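Local coordinates for glycosyl hydrolase family 2, TIM barrel domain protein (Faecalibacterium prausnitzii A2-165, PDB 6ED2), which is a beta-glucuronidase of glycoside hydrolase family 2, which probably hydrolyses beta-glucuronide conjugates in the human gut, at residues Trp46-Val57 and Ser86-Thr97; Val73-Phe81 and Asp326-Leu334. All coordinates share one frame; numbering follows the deposited sequence. Where two conformers were deposited one is given.

From the N terminus, the chain runs along strand 38-51, turns, and returns through 86-97; interaction 1 closes this loop by pairing strands 38-51 and 92-101 within the sugar-binding domain. Residues 73-81 fall inside that loop, yet their partner, 326-334, comes some 245 residues later, so the two contacts cross along the chain. Interaction 2 therefore ties the sugar-binding domain to the TIM barrel domain. Their centres lie about 16 Å apart and they meet directly: Val73 packs on Trp46 and Tyr95, and the Phe77 ring touches the backbone of Ser86 and meets the rings of Phe48, Phe50 and Phe93.

Interaction 1. Residues Trp46-Val57 and Ser86-Thr97; sequences WRFSFDPESKGV and SREYCGDFWYET
Asp51 extends its CG away from its backbone N (chi1 -170°), which sets the carboxylate alongside Trp94, whose CG lies beside its own N (chi1 -65°), and Trp94 NE1 gives Asp51 OD2 a nearly straight hydrogen bond of 2.8 Å. The bond reaches OD2 on its anti side, while Gly56 N takes the syn side; Lys55 N binds OD1, so aspartate suits a place where several N-H groups converge. Gly56 CA lies 3.5 Å from Trp94 CZ2, where a side chain would clash. Ser54 OG bonds Asp92 OD2 from above the carboxylate plane, a water bridges Asp51 OD2 to Asp92 OD2, and Asp92 OD1 is bonded to Asn161 ND2.

On the other face of the sheet, Phe48 turns its edge to the face of Tyr95, planes at 88°, and the Phe93 ring, near parallel to that of Phe48 but slid away, completes an aromatic cluster. Phe50 CD1 lies over the Tyr89 face, 3.4 Å from Tyr89 CG, while Tyr89 OH bonds Asp92 O at 2.5 Å. Were Tyr89 an alanine, Phe50 CD1 would probably lose the ring packed against it and Asp92 O its hydroxyl donor. Thr97 CG2 sits 3.3 Å above the six-membered ring of Trp46, a CH-pi contact. Paired backbone bonds of Arg47 with Glu96 and of Ser49 with Trp94 make this an antiparallel strand pair in the beta-sheet of the family 2 sugar-binding domain.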
loop_
_atom_site.group_PDB
_atom_site.type_symbol
_atom_site.label_atom_id
_atom_site.label_comp_id
_atom_site.label_asym_id
_atom_site.label_seq_id
_atom_site.Cartn_x
_atom_site.Cartn_y
_atom_site.Cartn_z
ATOM N N TRP A 46 -15.722 31.598 5.549
ATOM C CA TRP A 46 -16.597 32.173 6.558
ATOM C C TRP A 46 -15.916 32.058 7.913
ATOM O O TRP A 46 -14.824 31.501 8.032
ATOM C CB TRP A 46 -17.958 31.466 6.582
ATOM C CG TRP A 46 -18.838 31.607 5.351
ATOM C CD1 TRP A 46 -18.438 31.744 4.051
ATOM C CD2 TRP A 46 -20.271 31.572 5.326
ATOM N NE1 TRP A 46 -19.536 31.799 3.215
ATOM C CE2 TRP A 46 -20.674 31.703 3.976
ATOM C CE3 TRP A 46 -21.254 31.443 6.314
ATOM C CZ2 TRP A 46 -22.018 31.715 3.590
ATOM C CZ3 TRP A 46 -22.604 31.449 5.925
ATOM C CH2 TRP A 46 -22.964 31.590 4.574
ATOM N N ARG A 47 -16.570 32.592 8.941
ATOM C CA ARG A 47 -16.182 32.363 10.324
ATOM C C ARG A 47 -17.046 31.250 10.915
ATOM O O ARG A 47 -18.154 30.975 10.451
ATOM C CB ARG A 47 -16.317 33.644 11.157
ATOM C CG ARG A 47 -15.622 34.882 10.582
ATOM C CD ARG A 47 -14.143 34.634 10.279
ATOM N NE ARG A 47 -13.385 34.233 11.473
ATOM C CZ ARG A 47 -12.090 33.911 11.461
ATOM N NH1 ARG A 47 -11.401 33.939 10.317
ATOM N NH2 ARG A 47 -11.484 33.548 12.587
ATOM N N PHE A 48 -16.529 30.619 11.961
ATOM C CA PHE A 48 -17.101 29.382 12.460
ATOM C C PHE A 48 -16.783 29.262 13.938
ATOM O O PHE A 48 -15.669 29.568 14.362
ATOM C CB PHE A 48 -16.543 28.174 11.679
ATOM C CG PHE A 48 -17.019 26.818 12.176
ATOM C CD1 PHE A 48 -18.027 26.140 11.506
ATOM C CD2 PHE A 48 -16.411 26.193 13.267
ATOM C CE1 PHE A 48 -18.451 24.865 11.929
ATOM C CE2 PHE A 48 -16.832 24.931 13.699
ATOM C CZ PHE A 48 -17.853 24.265 13.014
ATOM N N SER A 49 -17.760 28.800 14.714
ATOM C CA SER A 49 -17.519 28.524 16.116
ATOM C C SER A 49 -18.376 27.347 16.549
ATOM O O SER A 49 -19.563 27.288 16.217
ATOM C CB SER A 49 -17.835 29.742 16.992
ATOM O OG SER A 49 -17.458 29.455 18.319
ATOM N N PHE A 50 -17.766 26.412 17.276
ATOM C CA PHE A 50 -18.536 25.433 18.030
ATOM C C PHE A 50 -19.264 26.131 19.177
ATOM O O PHE A 50 -18.813 27.159 19.689
ATOM C CB PHE A 50 -17.622 24.333 18.582
ATOM C CG PHE A 50 -16.929 23.514 17.517
ATOM C CD1 PHE A 50 -17.659 22.701 16.662
ATOM C CD2 PHE A 50 -15.543 23.551 17.374
ATOM C CE1 PHE A 50 -17.025 21.947 15.675
ATOM C CE2 PHE A 50 -14.899 22.789 16.382
ATOM C CZ PHE A 50 -15.642 21.986 15.541
ATOM N N ASP A 51 -20.395 25.556 19.589
ATOM C CA ASP A 51 -21.216 26.085 20.687
ATOM C C ASP A 51 -21.598 24.931 21.609
ATOM O O ASP A 51 -22.760 24.512 21.650
ATOM C CB ASP A 51 -22.457 26.787 20.128
ATOM C CG ASP A 51 -23.256 27.576 21.186
ATOM O OD1 ASP A 51 -22.923 27.559 22.402
ATOM O OD2 ASP A 51 -24.246 28.219 20.765
ATOM N N PRO A 52 -20.634 24.378 22.356
ATOM C CA PRO A 52 -20.926 23.149 23.119
ATOM C C PRO A 52 -21.909 23.363 24.255
ATOM O O PRO A 52 -22.585 22.410 24.665
ATOM C CB PRO A 52 -19.548 22.714 23.641
ATOM C CG PRO A 52 -18.751 23.972 23.670
ATOM C CD PRO A 52 -19.220 24.772 22.473
ATOM N N GLU A 53 -22.021 24.570 24.783
ATOM C CA GLU A 53 -22.968 24.823 25.855
ATOM C C GLU A 53 -24.299 25.359 25.342
ATOM O O GLU A 53 -25.154 25.723 26.152
ATOM C CB GLU A 53 -22.354 25.782 26.878
ATOM C CG GLU A 53 -21.139 25.199 27.608
ATOM C CD GLU A 53 -21.445 23.880 28.306
ATOM O OE1 GLU A 53 -22.416 23.826 29.095
ATOM O OE2 GLU A 53 -20.713 22.894 28.058
ATOM N N SER A 54 -24.491 25.400 24.020
ATOM C CA SER A 54 -25.739 25.870 23.402
ATOM C C SER A 54 -26.198 27.212 23.980
ATOM O O SER A 54 -27.371 27.412 24.306
ATOM C CB SER A 54 -26.844 24.818 23.518
ATOM O OG SER A 54 -26.548 23.691 22.718
ATOM N N LYS A 55 -25.257 28.145 24.094
ATOM C CA LYS A 55 -25.529 29.447 24.685
ATOM C C LYS A 55 -25.553 30.589 23.676
ATOM O O LYS A 55 -25.826 31.729 24.062
ATOM C CB LYS A 55 -24.497 29.746 25.779
ATOM C CG LYS A 55 -23.101 30.029 25.282
ATOM C CD LYS A 55 -22.123 30.034 26.466
ATOM C CE LYS A 55 -20.809 30.753 26.129
ATOM N NZ LYS A 55 -19.648 30.213 26.909
ATOM N N GLY A 56 -25.326 30.312 22.393
ATOM C CA GLY A 56 -25.059 31.390 21.450
ATOM C C GLY A 56 -26.215 32.361 21.276
ATOM O O GLY A 56 -26.003 33.566 21.114
ATOM N N VAL A 57 -27.451 31.854 21.254
ATOM C CA VAL A 57 -28.584 32.741 21.002
ATOM C C VAL A 57 -28.719 33.742 22.140
ATOM O O VAL A 57 -28.744 34.957 21.918
ATOM C CB VAL A 57 -29.881 31.939 20.785
ATOM C CG1 VAL A 57 -31.078 32.886 20.617
ATOM C CG2 VAL A 57 -29.757 31.051 19.555
ATOM N N SER A 86 -12.993 17.767 17.430
ATOM C CA SER A 86 -13.632 18.619 16.436
ATOM C C SER A 86 -14.212 17.791 15.301
ATOM O O SER A 86 -15.321 18.072 14.828
ATOM C CB SER A 86 -12.625 19.633 15.892
ATOM O OG SER A 86 -12.103 20.428 16.944
ATOM N N ARG A 87 -13.481 16.765 14.842
ATOM C CA ARG A 87 -14.029 15.924 13.779
ATOM C C ARG A 87 -15.350 15.305 14.209
ATOM O O ARG A 87 -16.304 15.260 13.426
ATOM C CB ARG A 87 -13.041 14.833 13.366
ATOM C CG ARG A 87 -13.483 14.058 12.123
ATOM C CD ARG A 87 -12.782 12.687 12.031
ATOM N NE ARG A 87 -13.377 11.719 12.944
ATOM C CZ ARG A 87 -12.751 10.653 13.452
ATOM N NH1 ARG A 87 -11.486 10.389 13.146
ATOM N NH2 ARG A 87 -13.402 9.834 14.275
ATOM N N GLU A 88 -15.439 14.859 15.459
ATOM C CA GLU A 88 -16.630 14.168 15.949
ATOM C C GLU A 88 -17.611 15.098 16.662
ATOM O O GLU A 88 -18.567 14.612 17.273
ATOM C CB GLU A 88 -16.221 13.026 16.888
ATOM C CG GLU A 88 -15.518 11.845 16.201
ATOM C CD GLU A 88 -16.497 10.855 15.551
ATOM O OE1 GLU A 88 -17.722 10.991 15.750
ATOM O OE2 GLU A 88 -16.050 9.931 14.836
ATOM N N TYR A 89 -17.388 16.417 16.618
ATOM C CA TYR A 89 -18.263 17.342 17.330
ATOM C C TYR A 89 -19.724 17.128 16.957
ATOM O O TYR A 89 -20.087 17.079 15.770
ATOM C CB TYR A 89 -17.885 18.793 17.038
ATOM C CG TYR A 89 -18.798 19.741 17.771
ATOM C CD1 TYR A 89 -18.538 20.092 19.097
ATOM C CD2 TYR A 89 -19.945 20.253 17.167
ATOM C CE1 TYR A 89 -19.373 20.954 19.791
ATOM C CE2 TYR A 89 -20.804 21.112 17.861
ATOM C CZ TYR A 89 -20.507 21.456 19.170
ATOM O OH TYR A 89 -21.334 22.311 19.865
ATOM N N CYS A 90 -20.571 17.035 17.977
ATOM C CA CYS A 90 -21.997 16.792 17.780
ATOM C C CYS A 90 -22.781 17.782 18.628
ATOM O O CYS A 90 -22.658 17.781 19.857
ATOM C CB CYS A 90 -22.363 15.348 18.139
ATOM S SG CYS A 90 -24.091 14.906 17.723
ATOM N N GLY A 91 -23.552 18.637 17.982
ATOM C CA GLY A 91 -24.300 19.639 18.715
ATOM C C GLY A 91 -24.515 20.874 17.859
ATOM O O GLY A 91 -24.633 20.780 16.640
ATOM N N ASP A 92 -24.583 22.020 18.543
ATOM C CA ASP A 92 -24.760 23.324 17.901
ATOM C C ASP A 92 -23.417 23.885 17.433
ATOM O O ASP A 92 -22.415 23.810 18.154
ATOM C CB ASP A 92 -25.368 24.324 18.891
ATOM C CG ASP A 92 -26.851 24.115 19.142
ATOM O OD1 ASP A 92 -27.534 23.392 18.378
ATOM O OD2 ASP A 92 -27.333 24.698 20.133
ATOM N N PHE A 93 -23.407 24.480 16.238
ATOM C CA PHE A 93 -22.234 25.173 15.719
ATOM C C PHE A 93 -22.697 26.323 14.828
ATOM O O PHE A 93 -23.788 26.284 14.249
ATOM C CB PHE A 93 -21.290 24.222 14.942
ATOM C CG PHE A 93 -21.986 23.366 13.904
ATOM C CD1 PHE A 93 -22.020 23.761 12.569
ATOM C CD2 PHE A 93 -22.606 22.163 14.267
ATOM C CE1 PHE A 93 -22.650 22.992 11.598
ATOM C CE2 PHE A 93 -23.244 21.374 13.310
ATOM C CZ PHE A 93 -23.268 21.792 11.965
ATOM N N TRP A 94 -21.840 27.342 14.700
ATOM C CA TRP A 94 -22.210 28.600 14.059
ATOM C C TRP A 94 -21.317 28.908 12.864
ATOM O O TRP A 94 -20.089 28.752 12.925
ATOM C CB TRP A 94 -22.121 29.771 15.044
ATOM C CG TRP A 94 -23.082 29.739 16.202
ATOM C CD1 TRP A 94 -23.011 28.946 17.300
ATOM C CD2 TRP A 94 -24.225 30.583 16.386
ATOM N NE1 TRP A 94 -24.044 29.234 18.164
ATOM C CE2 TRP A 94 -24.807 30.234 17.620
ATOM C CE3 TRP A 94 -24.815 31.596 15.622
ATOM C CZ2 TRP A 94 -25.962 30.858 18.109
ATOM C CZ3 TRP A 94 -25.947 32.219 16.104
ATOM C CH2 TRP A 94 -26.511 31.848 17.336
ATOM N N TYR A 95 -21.949 29.365 11.790
ATOM C CA TYR A 95 -21.289 29.956 10.641
ATOM C C TYR A 95 -21.654 31.435 10.578
ATOM O O TYR A 95 -22.765 31.830 10.944
ATOM C CB TYR A 95 -21.717 29.276 9.342
ATOM C CG TYR A 95 -21.079 27.940 9.061
ATOM C CD1 TYR A 95 -20.067 27.826 8.116
ATOM C CD2 TYR A 95 -21.513 26.780 9.705
ATOM C CE1 TYR A 95 -19.487 26.610 7.832
ATOM C CE2 TYR A 95 -20.926 25.540 9.428
ATOM C CZ TYR A 95 -19.911 25.467 8.493
ATOM O OH TYR A 95 -19.312 24.256 8.200
ATOM N N GLU A 96 -20.715 32.255 10.115
ATOM C CA GLU A 96 -20.945 33.692 10.067
ATOM C C GLU A 96 -20.200 34.276 8.877
ATOM O O GLU A 96 -19.048 33.916 8.624
ATOM C CB GLU A 96 -20.494 34.377 11.359
ATOM C CG GLU A 96 -20.809 35.872 11.426
ATOM C CD GLU A 96 -19.972 36.618 12.467
ATOM O OE1 GLU A 96 -20.191 36.429 13.681
ATOM O OE2 GLU A 96 -19.084 37.399 12.066
ATOM N N THR A 97 -20.866 35.154 8.139
ATOM C CA THR A 97 -20.190 35.925 7.111
ATOM C C THR A 97 -20.901 37.263 6.977
ATOM O O THR A 97 -21.789 37.596 7.764
ATOM C CB THR A 97 -20.113 35.149 5.791
ATOM O OG1 THR A 97 -19.316 35.889 4.865
ATOM C CG2 THR A 97 -21.502 34.896 5.187
HETATM O O HOH W 1 -24.232 22.044 21.446
HETATM O O HOH W 2 -26.943 27.302 20.495
#

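Interaction 2. Residues Val73-Phe81 and Asp326-Leu334; sequences VPASFCDLF and DIRGRGLDL
Ser76 reaches into the turn formed by Arg328-Gly331, and its short side chain can be followed atom by atom. Ser76 CB lies 3.5 Å from Arg328 O and also rests against Gly329 CA. Ser76 OG, placed beside its own backbone N (chi1 -57°), accepts a nearly straight hydrogen bond from Arg330 N at 2.8 Å. Serine suits this position because a small hydroxyl can meet a backbone N-H inside a tight turn, and Gly329 suits its own because a side chain there would collide with OG. The backbone of Ser76 adds a second grip: Ser76 N donates to Arg328 O at 2.9 Å from above the carbonyl plane. Gly331 N reaches the same oxygen from the opposite face, closing the type II' turn. Gly331 in turn lets the chains approach, since a CB on it would run into Ala75 CA.

Farther along, Asp79 CB stands 3.4 Å from Ile327 O, and Leu80 CD2 meets Ile327 CG2 at 3.6 Å, a small apolar contact beside the polar ones. Three waters fill out the seam. One joins Ser76 O, Asp79 N and Ile327 O; another links Asp79 OD2, which also bonds Tyr193, to Gly329 N. The third receives Arg328 NH1 and donates to Pro74 O and Leu332 O. Arg328 NH2 forms a salt bridge with Asp333 OD2 of a neighbouring subunit, and Asp333 here makes the reciprocal one. The contact is thus a glycine-rich type II' beta turn docked on the short strand 75-76, a joint between the family 2 sugar-binding domain and the TIM barrel domain that lies beside a subunit interface.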
loop_
_atom_site.group_PDB
_atom_site.type_symbol
_atom_site.label_atom_id
_atom_site.label_comp_id
_atom_site.label_asym_id
_atom_site.label_seq_id
_atom_site.Cartn_x
_atom_site.Cartn_y
_atom_site.Cartn_z
ATOM N N VAL A 73 -16.680 27.482 2.958
ATOM C CA VAL A 73 -18.040 27.117 2.579
ATOM C C VAL A 73 -18.052 27.079 1.057
ATOM O O VAL A 73 -17.608 28.044 0.421
ATOM C CB VAL A 73 -19.062 28.123 3.130
ATOM C CG1 VAL A 73 -20.446 27.843 2.574
ATOM C CG2 VAL A 73 -19.072 28.113 4.666
ATOM N N PRO A 74 -18.504 25.994 0.416
ATOM C CA PRO A 74 -19.072 24.762 0.969
ATOM C C PRO A 74 -18.040 23.718 1.400
ATOM O O PRO A 74 -17.062 23.491 0.698
ATOM C CB PRO A 74 -19.906 24.223 -0.205
ATOM C CG PRO A 74 -19.077 24.635 -1.416
ATOM C CD PRO A 74 -18.541 26.005 -1.063
ATOM N N ALA A 75 -18.306 23.056 2.526
ATOM C CA ALA A 75 -17.554 21.891 2.976
ATOM C C ALA A 75 -18.247 21.341 4.212
ATOM O O ALA A 75 -18.972 22.063 4.908
ATOM C CB ALA A 75 -16.086 22.238 3.300
ATOM N N SER A 76 -18.029 20.053 4.473
ATOM C CA SER A 76 -18.204 19.564 5.832
ATOM C C SER A 76 -17.084 20.144 6.677
ATOM O O SER A 76 -15.967 20.344 6.189
ATOM C CB SER A 76 -18.153 18.035 5.892
ATOM O OG SER A 76 -19.126 17.439 5.047
ATOM N N PHE A 77 -17.380 20.425 7.951
ATOM C CA PHE A 77 -16.323 20.961 8.798
ATOM C C PHE A 77 -15.387 19.879 9.331
ATOM O O PHE A 77 -14.250 20.198 9.685
ATOM C CB PHE A 77 -16.913 21.792 9.958
ATOM C CG PHE A 77 -17.664 20.985 11.019
ATOM C CD1 PHE A 77 -16.981 20.264 12.000
ATOM C CD2 PHE A 77 -19.054 20.992 11.053
ATOM C CE1 PHE A 77 -17.668 19.539 13.000
ATOM C CE2 PHE A 77 -19.758 20.276 12.048
ATOM C CZ PHE A 77 -19.058 19.540 13.017
ATOM N N CYS A 78 -15.806 18.609 9.332
ATOM C CA CYS A 78 -15.203 17.608 10.224
ATOM C C CYS A 78 -13.750 17.282 9.860
ATOM O O CYS A 78 -12.898 17.169 10.750
ATOM C CB CYS A 78 -16.049 16.325 10.228
ATOM S SG CYS A 78 -17.863 16.574 10.258
ATOM N N ASP A 79 -13.451 17.071 8.573
ATOM C CA ASP A 79 -12.152 16.527 8.177
ATOM C C ASP A 79 -11.093 17.601 7.932
ATOM O O ASP A 79 -9.985 17.277 7.482
ATOM C CB ASP A 79 -12.294 15.668 6.917
ATOM C CG ASP A 79 -12.868 14.301 7.211
ATOM O OD1 ASP A 79 -13.106 14.006 8.410
ATOM O OD2 ASP A 79 -13.083 13.524 6.242
ATOM N N LEU A 80 -11.414 18.863 8.191
ATOM C CA LEU A 80 -10.429 19.927 8.067
ATOM C C LEU A 80 -9.515 19.987 9.282
ATOM O O LEU A 80 -8.367 20.432 9.160
ATOM C CB LEU A 80 -11.141 21.270 7.858
ATOM C CG LEU A 80 -12.024 21.254 6.598
ATOM C CD1 LEU A 80 -12.791 22.518 6.470
ATOM C CD2 LEU A 80 -11.154 21.059 5.374
ATOM N N PHE A 81 -9.990 19.527 10.441
ATOM C CA PHE A 81 -9.265 19.644 11.700
ATOM C C PHE A 81 -8.276 18.498 11.892
ATOM O O PHE A 81 -8.373 17.438 11.263
ATOM C CB PHE A 81 -10.238 19.669 12.879
ATOM C CG PHE A 81 -11.195 20.824 12.845
ATOM C CD1 PHE A 81 -10.806 22.074 13.288
ATOM C CD2 PHE A 81 -12.479 20.663 12.362
ATOM C CE1 PHE A 81 -11.685 23.147 13.261
ATOM C CE2 PHE A 81 -13.364 21.735 12.329
ATOM C CZ PHE A 81 -12.960 22.984 12.777
ATOM N N ASP A 326 -12.119 13.262 -0.199
ATOM C CA ASP A 326 -11.096 13.634 0.783
ATOM C C ASP A 326 -11.250 15.088 1.221
ATOM O O ASP A 326 -11.659 15.952 0.440
ATOM C CB ASP A 326 -9.690 13.421 0.215
ATOM C CG ASP A 326 -9.298 11.939 0.145
ATOM O OD1 ASP A 326 -9.760 11.144 0.996
ATOM O OD2 ASP A 326 -8.511 11.574 -0.759
ATOM N N ILE A 327 -10.978 15.331 2.503
ATOM C CA ILE A 327 -10.880 16.675 3.069
ATOM C C ILE A 327 -12.239 17.353 3.247
ATOM O O ILE A 327 -12.563 17.817 4.348
ATOM C CB ILE A 327 -9.928 17.552 2.225
ATOM C CG1 ILE A 327 -8.533 16.905 2.182
ATOM C CG2 ILE A 327 -9.884 18.961 2.784
ATOM C CD1 ILE A 327 -7.462 17.744 1.504
ATOM N N ARG A 328 -13.040 17.432 2.187
ATOM C CA ARG A 328 -14.234 18.283 2.196
ATOM C C ARG A 328 -15.508 17.586 2.692
ATOM O O ARG A 328 -16.567 18.230 2.740
ATOM C CB ARG A 328 -14.496 18.841 0.790
ATOM C CG ARG A 328 -15.265 17.884 -0.133
ATOM C CD ARG A 328 -15.084 18.265 -1.621
ATOM N NE ARG A 328 -13.668 18.283 -1.961
ATOM C CZ ARG A 328 -12.939 19.389 -2.085
ATOM N NH1 ARG A 328 -13.498 20.592 -1.939
ATOM N NH2 ARG A 328 -11.647 19.287 -2.369
ATOM N N GLY A 329 -15.449 16.311 3.049
ATOM C CA GLY A 329 -16.667 15.620 3.470
ATOM C C GLY A 329 -17.674 15.548 2.345
ATOM O O GLY A 329 -17.377 15.032 1.265
ATOM N N ARG A 330 -18.878 16.089 2.558
ATOM C CA ARG A 330 -19.910 16.087 1.521
ATOM C C ARG A 330 -19.957 17.394 0.740
ATOM O O ARG A 330 -20.885 17.596 -0.054
ATOM C CB ARG A 330 -21.294 15.799 2.119
ATOM C CG ARG A 330 -21.308 14.619 3.070
ATOM C CD ARG A 330 -22.612 13.775 3.042
ATOM N NE ARG A 330 -22.464 12.746 4.075
ATOM C CZ ARG A 330 -21.766 11.626 3.904
ATOM N NH1 ARG A 330 -21.194 11.360 2.734
ATOM N NH2 ARG A 330 -21.625 10.777 4.908
ATOM N N GLY A 331 -18.971 18.265 0.929
ATOM C CA GLY A 331 -18.956 19.525 0.205
ATOM C C GLY A 331 -18.977 19.319 -1.298
ATOM O O GLY A 331 -18.366 18.391 -1.833
ATOM N N LEU A 332 -19.716 20.189 -1.980
ATOM C CA LEU A 332 -19.763 20.160 -3.430
ATOM C C LEU A 332 -18.395 20.559 -3.974
ATOM O O LEU A 332 -17.776 21.512 -3.488
ATOM C CB LEU A 332 -20.850 21.114 -3.948
ATOM C CG LEU A 332 -20.908 21.234 -5.481
ATOM C CD1 LEU A 332 -21.344 19.912 -6.120
ATOM C CD2 LEU A 332 -21.837 22.371 -5.935
ATOM N N ASP A 333 -17.911 19.808 -4.956
ATOM C CA ASP A 333 -16.652 20.107 -5.628
ATOM C C ASP A 333 -16.840 19.760 -7.095
ATOM O O ASP A 333 -16.835 18.580 -7.461
ATOM C CB ASP A 333 -15.489 19.336 -5.033
ATOM C CG ASP A 333 -14.164 19.736 -5.661
ATOM O OD1 ASP A 333 -13.802 20.937 -5.561
ATOM O OD2 ASP A 333 -13.497 18.857 -6.252
ATOM N N LEU A 334 -17.006 20.789 -7.925
ATOM C CA LEU A 334 -17.220 20.553 -9.345
ATOM C C LEU A 334 -16.074 19.810 -10.030
ATOM O O LEU A 334 -16.354 19.056 -10.980
ATOM C CB LEU A 334 -17.496 21.894 -10.035
ATOM C CG LEU A 334 -18.787 22.550 -9.543
ATOM C CD1 LEU A 334 -19.070 23.880 -10.261
ATOM C CD2 LEU A 334 -19.957 21.570 -9.702
HETATM O O HOH W 3 -16.393 21.517 -1.100
HETATM O O HOH W 4 -14.590 17.990 6.170
HETATM O O HOH W 5 -13.527 14.529 3.816
#